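Local coordinates for protein HpcH/HpaI aldolase (Desulfitobacterium hafniense, PDB 3QZ6) that belongs to the HpcH/HpaI aldolase family and folds as a TIM barrel, a closed ring of eight parallel strands wrapped by helices, at residues His57-Ser60 against Val61-Ala65; Glu101-Arg104 against Glu105-Arg108; Trp133-Trp136 against Val137-Asn141. All coordinates share one frame; numbering follows the deposited sequence.

Contact 1: residues His57-Ser60 against Val61-Ala65; sequences HLVS and VAKNA
The methylenes of K63 run beside V59, one helical turn earlier, the two side chains pointing the same way. The apolar contact is made by V59 CG1, which sits 3.8 Å from K63 CG and a little farther from K63 CE. A bend at chi2 (-82°) lays the lysine chain along the valine before NZ leaves for D127, with which it forms a salt bridge, and for the carbonyl of A3, to which it hydrogen-bonds. Backbone bonds join the same turns: K63 N reaches V59 O at 2.8 Å, and A62 N reaches L58 O at 2.9 Å. V61 N is held less firmly, with weak bonds to H57 O and L58 O. All this belongs to helix 52-65, the crossover of the beta-alpha-beta unit that runs from strand 40-44 to strand 68-72 of the TIM barrel. V59 and A62 pack inward on V69, while L58 and V61 meet helix 29-35. On the exposed face the polar contacts are of another kind: a water donates both to S60 O (3.1 Å) and to N64 OD1 (2.7 Å), tying side chain to backbone across the turn, and S60 OG turns back to the carbonyl of N56.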
loop_
_atom_site.group_PDB
_atom_site.type_symbol
_atom_site.label_atom_id
_atom_site.label_comp_id
_atom_site.label_asym_id
_atom_site.label_seq_id
_atom_site.Cartn_x
_atom_site.Cartn_y
_atom_site.Cartn_z
ATOM N N HIS A 57 -11.482 -8.223 9.383
ATOM C CA HIS A 57 -11.538 -6.766 9.182
ATOM C C HIS A 57 -11.703 -6.390 7.715
ATOM O O HIS A 57 -12.483 -5.489 7.367
ATOM C CB HIS A 57 -10.312 -6.062 9.787
ATOM C CG HIS A 57 -10.299 -6.070 11.284
ATOM N ND1 HIS A 57 -9.179 -5.758 12.024
ATOM C CD2 HIS A 57 -11.271 -6.364 12.180
ATOM C CE1 HIS A 57 -9.464 -5.848 13.310
ATOM N NE2 HIS A 57 -10.725 -6.223 13.435
ATOM N N LEU A 58 -10.962 -7.072 6.848
ATOM C CA LEU A 58 -11.078 -6.810 5.417
ATOM C C LEU A 58 -12.492 -7.148 4.940
ATOM O O LEU A 58 -13.125 -6.372 4.223
ATOM C CB LEU A 58 -10.038 -7.622 4.628
ATOM C CG LEU A 58 -8.559 -7.238 4.822
ATOM C CD1 LEU A 58 -7.615 -8.337 4.336
ATOM C CD2 LEU A 58 -8.227 -5.917 4.138
ATOM N N VAL A 59 -12.990 -8.304 5.354
ATOM C CA VAL A 59 -14.309 -8.767 4.917
ATOM C C VAL A 59 -15.424 -7.834 5.396
ATOM O O VAL A 59 -16.360 -7.541 4.658
ATOM C CB VAL A 59 -14.568 -10.205 5.414
ATOM C CG1 VAL A 59 -16.059 -10.558 5.334
ATOM C CG2 VAL A 59 -13.722 -11.196 4.628
ATOM N N SER A 60 -15.314 -7.349 6.628
ATOM C CA SER A 60 -16.329 -6.449 7.170
ATOM C C SER A 60 -16.539 -5.201 6.315
ATOM O O SER A 60 -17.660 -4.703 6.181
ATOM C CB SER A 60 -15.967 -6.053 8.599
ATOM O OG SER A 60 -16.111 -7.180 9.446
ATOM N N VAL A 61 -15.455 -4.689 5.752
ATOM C CA VAL A 61 -15.540 -3.541 4.870
ATOM C C VAL A 61 -16.003 -3.980 3.479
ATOM O O VAL A 61 -16.819 -3.316 2.853
ATOM C CB VAL A 61 -14.182 -2.803 4.781
ATOM C CG1 VAL A 61 -14.261 -1.667 3.765
ATOM C CG2 VAL A 61 -13.759 -2.273 6.182
ATOM N N ALA A 62 -15.494 -5.114 3.005
ATOM C CA ALA A 62 -15.829 -5.584 1.657
ATOM C C ALA A 62 -17.300 -5.938 1.479
ATOM O O ALA A 62 -17.864 -5.769 0.389
ATOM C CB ALA A 62 -14.962 -6.782 1.287
ATOM N N LYS A 63 -17.919 -6.457 2.535
ATOM C CA LYS A 63 -19.274 -6.979 2.419
ATOM C C LYS A 63 -20.240 -5.888 1.969
ATOM O O LYS A 63 -21.150 -6.142 1.186
ATOM C CB LYS A 63 -19.744 -7.584 3.742
ATOM C CG LYS A 63 -19.237 -9.000 3.997
ATOM C CD LYS A 63 -20.127 -10.011 3.243
ATOM C CE LYS A 63 -19.610 -11.436 3.375
ATOM N NZ LYS A 63 -20.669 -12.415 2.977
ATOM N N ASN A 64 -20.042 -4.671 2.454
ATOM C CA ASN A 64 -20.924 -3.574 2.050
ATOM C C ASN A 64 -20.346 -2.714 0.928
ATOM O O ASN A 64 -20.971 -1.745 0.494
ATOM C CB ASN A 64 -21.287 -2.696 3.251
ATOM C CG ASN A 64 -22.219 -3.400 4.229
ATOM O OD1 ASN A 64 -21.972 -3.425 5.436
ATOM N ND2 ASN A 64 -23.288 -3.984 3.706
ATOM N N ALA A 65 -19.148 -3.057 0.468
ATOM C CA ALA A 65 -18.508 -2.297 -0.604
ATOM C C ALA A 65 -18.710 -2.980 -1.941
ATOM O O ALA A 65 -18.373 -2.429 -2.989
ATOM C CB ALA A 65 -17.016 -2.103 -0.312
HETATM O O HOH W 1 -19.582 -2.313 5.792
#

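Contact 2: residues Glu101-Arg104 against Glu105-Arg108; sequences ETMR and ETVR
T106 hydrogen-bonds twice to one carbonyl a turn back: its OG1 donates to T102 O at 2.9 Å and its N reaches the same oxygen at 3.0 Å, from opposite faces of the carbonyl plane. The hydroxyl lies beside the backbone N (chi1 -58°), which brings it down onto the preceding turn. Ordinary helical bonds run from E105 N to E101 O, V107 N to M103 O and R108 N to R104 O. The selenomethionine M103 lies beside T106, pointing the same way, its CE methyl in van der Waals contact with the hydroxyl OG1 at 4.0 Å.

The charged groups line the outer face. R108 grips the carboxylate of E105 side-on, NE to OE1 at 3.1 Å and NH2 to OE2 at 2.6 Å, with both oxygens near the guanidinium plane; its NH1 goes on to E117. R104 makes a looser salt bridge to E101 OE1, its NE at 3.3 Å in a weak hydrogen bond and its NH1 weaker still. Between the two acids, E101 OE2 and E105 OE1 stand 4.3 Å apart, and a water donating to both probably eases their repulsion. M103 and T106 turn inward onto I94 of strand 91-94 and onto strand 145-150, the amphipathic pattern of an outer helix covering a TIM barrel.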
loop_
_atom_site.group_PDB
_atom_site.type_symbol
_atom_site.label_atom_id
_atom_site.label_comp_id
_atom_site.label_asym_id
_atom_site.label_seq_id
_atom_site.Cartn_x
_atom_site.Cartn_y
_atom_site.Cartn_z
ATOM N N GLU A 101 -8.326 -35.621 -5.610
ATOM C CA GLU A 101 -8.582 -35.799 -4.187
ATOM C C GLU A 101 -8.516 -34.469 -3.426
ATOM O O GLU A 101 -9.328 -34.211 -2.542
ATOM C CB GLU A 101 -7.631 -36.827 -3.577
ATOM C CG GLU A 101 -7.858 -37.045 -2.080
ATOM C CD GLU A 101 -9.321 -37.337 -1.730
ATOM O OE1 GLU A 101 -9.970 -38.130 -2.456
ATOM O OE2 GLU A 101 -9.821 -36.766 -0.728
ATOM N N THR A 102 -7.551 -33.624 -3.773
ATOM C CA THR A 102 -7.427 -32.322 -3.124
ATOM C C THR A 102 -8.694 -31.498 -3.333
ATOM O O THR A 102 -9.171 -30.830 -2.420
ATOM C CB THR A 102 -6.214 -31.555 -3.663
ATOM O OG1 THR A 102 -5.021 -32.274 -3.328
ATOM C CG2 THR A 102 -6.145 -30.157 -3.065
HETATM N N MSE A 103 -9.233 -31.544 -4.546
HETATM C CA MSE A 103 -10.466 -30.831 -4.851
HETATM C C MSE A 103 -11.664 -31.447 -4.133
HETATM O O MSE A 103 -12.533 -30.724 -3.631
HETATM C CB MSE A 103 -10.713 -30.807 -6.359
HETATM C CG MSE A 103 -9.737 -29.943 -7.134
HETATM SE SE MSE A 103 -9.747 -28.069 -6.523
HETATM C CE MSE A 103 -8.314 -28.145 -5.345
ATOM N N ARG A 104 -11.727 -32.775 -4.085
ATOM C CA ARG A 104 -12.834 -33.413 -3.376
ATOM C C ARG A 104 -12.844 -32.986 -1.913
ATOM O O ARG A 104 -13.898 -32.694 -1.350
ATOM C CB ARG A 104 -12.784 -34.939 -3.500
ATOM C CG ARG A 104 -13.245 -35.442 -4.871
ATOM C CD ARG A 104 -13.503 -36.947 -4.868
ATOM N NE ARG A 104 -12.259 -37.708 -4.854
ATOM C CZ ARG A 104 -11.625 -38.115 -5.948
ATOM N NH1 ARG A 104 -10.491 -38.798 -5.843
ATOM N NH2 ARG A 104 -12.122 -37.831 -7.148
ATOM N N GLU A 105 -11.662 -32.932 -1.309
ATOM C CA GLU A 105 -11.550 -32.570 0.097
ATOM C C GLU A 105 -11.877 -31.090 0.318
ATOM O O GLU A 105 -12.532 -30.733 1.296
ATOM C CB GLU A 105 -10.152 -32.901 0.611
ATOM C CG GLU A 105 -9.942 -32.580 2.075
ATOM C CD GLU A 105 -10.740 -33.482 3.008
ATOM O OE1 GLU A 105 -11.430 -34.416 2.527
ATOM O OE2 GLU A 105 -10.671 -33.252 4.233
ATOM N N THR A 106 -11.426 -30.229 -0.589
ATOM C CA THR A 106 -11.790 -28.815 -0.517
ATOM C C THR A 106 -13.308 -28.633 -0.577
ATOM O O THR A 106 -13.902 -27.932 0.244
ATOM C CB THR A 106 -11.161 -28.001 -1.645
ATOM O OG1 THR A 106 -9.734 -28.136 -1.594
ATOM C CG2 THR A 106 -11.527 -26.528 -1.478
ATOM N N VAL A 107 -13.936 -29.282 -1.543
ATOM C CA VAL A 107 -15.383 -29.189 -1.686
ATOM C C VAL A 107 -16.124 -29.791 -0.477
ATOM O O VAL A 107 -17.112 -29.227 -0.003
ATOM C CB VAL A 107 -15.854 -29.838 -3.002
ATOM C CG1 VAL A 107 -17.388 -29.908 -3.053
ATOM C CG2 VAL A 107 -15.301 -29.048 -4.190
ATOM N N ARG A 108 -15.646 -30.922 0.033
ATOM C CA ARG A 108 -16.273 -31.523 1.216
ATOM C C ARG A 108 -16.292 -30.550 2.403
ATOM O O ARG A 108 -17.268 -30.478 3.152
ATOM C CB ARG A 108 -15.548 -32.802 1.631
ATOM C CG ARG A 108 -16.248 -33.566 2.779
ATOM C CD ARG A 108 -15.441 -34.788 3.249
ATOM N NE ARG A 108 -14.169 -34.419 3.882
ATOM C CZ ARG A 108 -14.034 -34.035 5.151
ATOM N NH1 ARG A 108 -15.090 -33.959 5.952
ATOM N NH2 ARG A 108 -12.836 -33.727 5.629
HETATM O O HOH W 2 -12.240 -36.083 0.577
#

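Contact 3: residues Trp133-Trp136 against Val137-Asn141; sequences WAEW and VQERN
W136 and R140 make the close-packed part, one turn apart and pointing the same way. R140 CB stands over the six-membered ring of W136, 4.2 Å from its centroid and only 6° off the normal, a CH-pi contact. Farther out, the arginine chain bends at chi2 and chi3 and swings its guanidinium round to the rim of the indole, where W136 CZ2 lies over one face of the group, 3.6 Å from R140 CZ. The planes are 54° apart, so the two groups are not stacked in parallel. R140 NE also makes a long, weak ion pair with E143. At the backbone, R140 N donates to W136 O at 2.8 Å. V137 adds an apolar contact: its CG1 is 4.0 Å from W136 CE3 and comes to the edge of the W133 ring, near its plane.

The other side is loose and exposed. E139 N bonds to E135 O at 3.0 Å, while the carboxylates stay apart, E135 OE1 lying 6.4 Å from E139 OE2. The extended Q138 chain passes close to A134 O.

Helix 133-141 leads towards strand 145-150 of the barrel. It meets loops: W133 packs on V120 and T126, W136 on V131 and R140 on M4, while N141 OD1 accepts a hydrogen bond from Y112 N, just beyond helix 100-110.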
loop_
_atom_site.group_PDB
_atom_site.type_symbol
_atom_site.label_atom_id
_atom_site.label_comp_id
_atom_site.label_asym_id
_atom_site.label_seq_id
_atom_site.Cartn_x
_atom_site.Cartn_y
_atom_site.Cartn_z
ATOM N N TRP A 133 -33.225 -21.169 7.306
ATOM C CA TRP A 133 -32.061 -22.067 7.206
ATOM C C TRP A 133 -32.123 -23.049 6.045
ATOM O O TRP A 133 -31.139 -23.219 5.321
ATOM C CB TRP A 133 -31.801 -22.809 8.519
ATOM C CG TRP A 133 -31.219 -21.903 9.580
ATOM C CD1 TRP A 133 -31.864 -21.406 10.679
ATOM C CD2 TRP A 133 -29.888 -21.368 9.619
ATOM N NE1 TRP A 133 -31.014 -20.607 11.402
ATOM C CE2 TRP A 133 -29.795 -20.565 10.775
ATOM C CE3 TRP A 133 -28.765 -21.496 8.792
ATOM C CZ2 TRP A 133 -28.624 -19.892 11.130
ATOM C CZ3 TRP A 133 -27.592 -20.815 9.144
ATOM C CH2 TRP A 133 -27.535 -20.030 10.302
ATOM N N ALA A 134 -33.279 -23.685 5.864
ATOM C CA ALA A 134 -33.411 -24.732 4.864
ATOM C C ALA A 134 -33.090 -24.196 3.470
ATOM O O ALA A 134 -32.413 -24.857 2.686
ATOM C CB ALA A 134 -34.827 -25.358 4.908
ATOM N N GLU A 135 -33.573 -22.995 3.169
ATOM C CA GLU A 135 -33.320 -22.366 1.877
ATOM C C GLU A 135 -31.912 -21.789 1.828
ATOM O O GLU A 135 -31.214 -21.887 0.818
ATOM C CB GLU A 135 -34.316 -21.231 1.640
ATOM C CG GLU A 135 -35.364 -21.511 0.589
ATOM C CD GLU A 135 -36.365 -22.555 1.029
ATOM O OE1 GLU A 135 -36.731 -23.419 0.202
ATOM O OE2 GLU A 135 -36.789 -22.506 2.204
ATOM N N TRP A 136 -31.500 -21.176 2.928
ATOM C CA TRP A 136 -30.249 -20.425 2.947
ATOM C C TRP A 136 -29.023 -21.298 2.686
ATOM O O TRP A 136 -28.152 -20.914 1.925
ATOM C CB TRP A 136 -30.106 -19.667 4.264
ATOM C CG TRP A 136 -28.943 -18.716 4.295
ATOM C CD1 TRP A 136 -28.941 -17.399 3.912
ATOM C CD2 TRP A 136 -27.611 -19.010 4.733
ATOM N NE1 TRP A 136 -27.687 -16.857 4.099
ATOM C CE2 TRP A 136 -26.855 -17.824 4.600
ATOM C CE3 TRP A 136 -26.989 -20.156 5.236
ATOM C CZ2 TRP A 136 -25.508 -17.757 4.939
ATOM C CZ3 TRP A 136 -25.647 -20.088 5.575
ATOM C CH2 TRP A 136 -24.923 -18.895 5.424
ATOM N N VAL A 137 -28.953 -22.478 3.295
ATOM C CA VAL A 137 -27.792 -23.340 3.057
ATOM C C VAL A 137 -27.699 -23.775 1.590
ATOM O O VAL A 137 -26.603 -23.901 1.049
ATOM C CB VAL A 137 -27.747 -24.574 3.993
ATOM C CG1 VAL A 137 -27.477 -24.137 5.434
ATOM C CG2 VAL A 137 -29.041 -25.394 3.887
ATOM N N GLN A 138 -28.845 -23.982 0.945
ATOM C CA GLN A 138 -28.853 -24.387 -0.460
ATOM C C GLN A 138 -28.370 -23.261 -1.341
ATOM O O GLN A 138 -27.564 -23.475 -2.249
ATOM C CB GLN A 138 -30.257 -24.787 -0.923
ATOM C CG GLN A 138 -30.723 -26.131 -0.446
ATOM C CD GLN A 138 -32.036 -26.536 -1.108
ATOM O OE1 GLN A 138 -33.115 -26.352 -0.541
ATOM N NE2 GLN A 138 -31.946 -27.078 -2.322
ATOM N N GLU A 139 -28.886 -22.062 -1.093
ATOM C CA GLU A 139 -28.462 -20.897 -1.861
ATOM C C GLU A 139 -26.986 -20.574 -1.638
ATOM O O GLU A 139 -26.273 -20.252 -2.580
ATOM C CB GLU A 139 -29.324 -19.681 -1.535
ATOM C CG GLU A 139 -30.790 -19.884 -1.876
ATOM C CD GLU A 139 -31.597 -18.608 -1.753
ATOM O OE1 GLU A 139 -30.981 -17.519 -1.738
ATOM O OE2 GLU A 139 -32.843 -18.696 -1.674
ATOM N N ARG A 140 -26.523 -20.652 -0.397
ATOM C CA ARG A 140 -25.121 -20.338 -0.129
ATOM C C ARG A 140 -24.191 -21.338 -0.834
ATOM O O ARG A 140 -23.152 -20.955 -1.373
ATOM C CB ARG A 140 -24.842 -20.279 1.378
ATOM C CG ARG A 140 -23.402 -19.912 1.727
ATOM C CD ARG A 140 -22.940 -18.668 0.964
ATOM N NE ARG A 140 -23.833 -17.530 1.177
ATOM C CZ ARG A 140 -23.671 -16.596 2.109
ATOM N NH1 ARG A 140 -22.634 -16.641 2.943
ATOM N NH2 ARG A 140 -24.551 -15.609 2.204
ATOM N N ASN A 141 -24.559 -22.617 -0.843
ATOM C CA ASN A 141 -23.734 -23.615 -1.528
ATOM C C ASN A 141 -23.493 -23.237 -2.991
ATOM O O ASN A 141 -22.445 -23.545 -3.551
ATOM C CB ASN A 141 -24.377 -25.009 -1.458
ATOM C CG ASN A 141 -23.905 -25.824 -0.258
ATOM O OD1 ASN A 141 -23.072 -25.378 0.542
ATOM N ND2 ASN A 141 -24.447 -27.032 -0.126
#

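Each contact joins successive turns of a single helix, but the three helices sit differently on the barrel. Contacts 1 and 2 are partly buried, each with one face on strands: contact 1 against strand 68-72, contact 2 against strands 91-94 and 145-150. Contact 3 lies at the surface, its centre about 23 Å from the centre of the chain against about 17 Å for the others, and its neighbours are largely loops. The chemistry differs accordingly: aliphatic contact and a water bridge in 57-65, paired charges outside a threonine and selenomethionine face in 101-108, and indole against arginine in 133-141. Helices 100-110 and 133-141 are consecutive, yet contacts 2 and 3 do not touch.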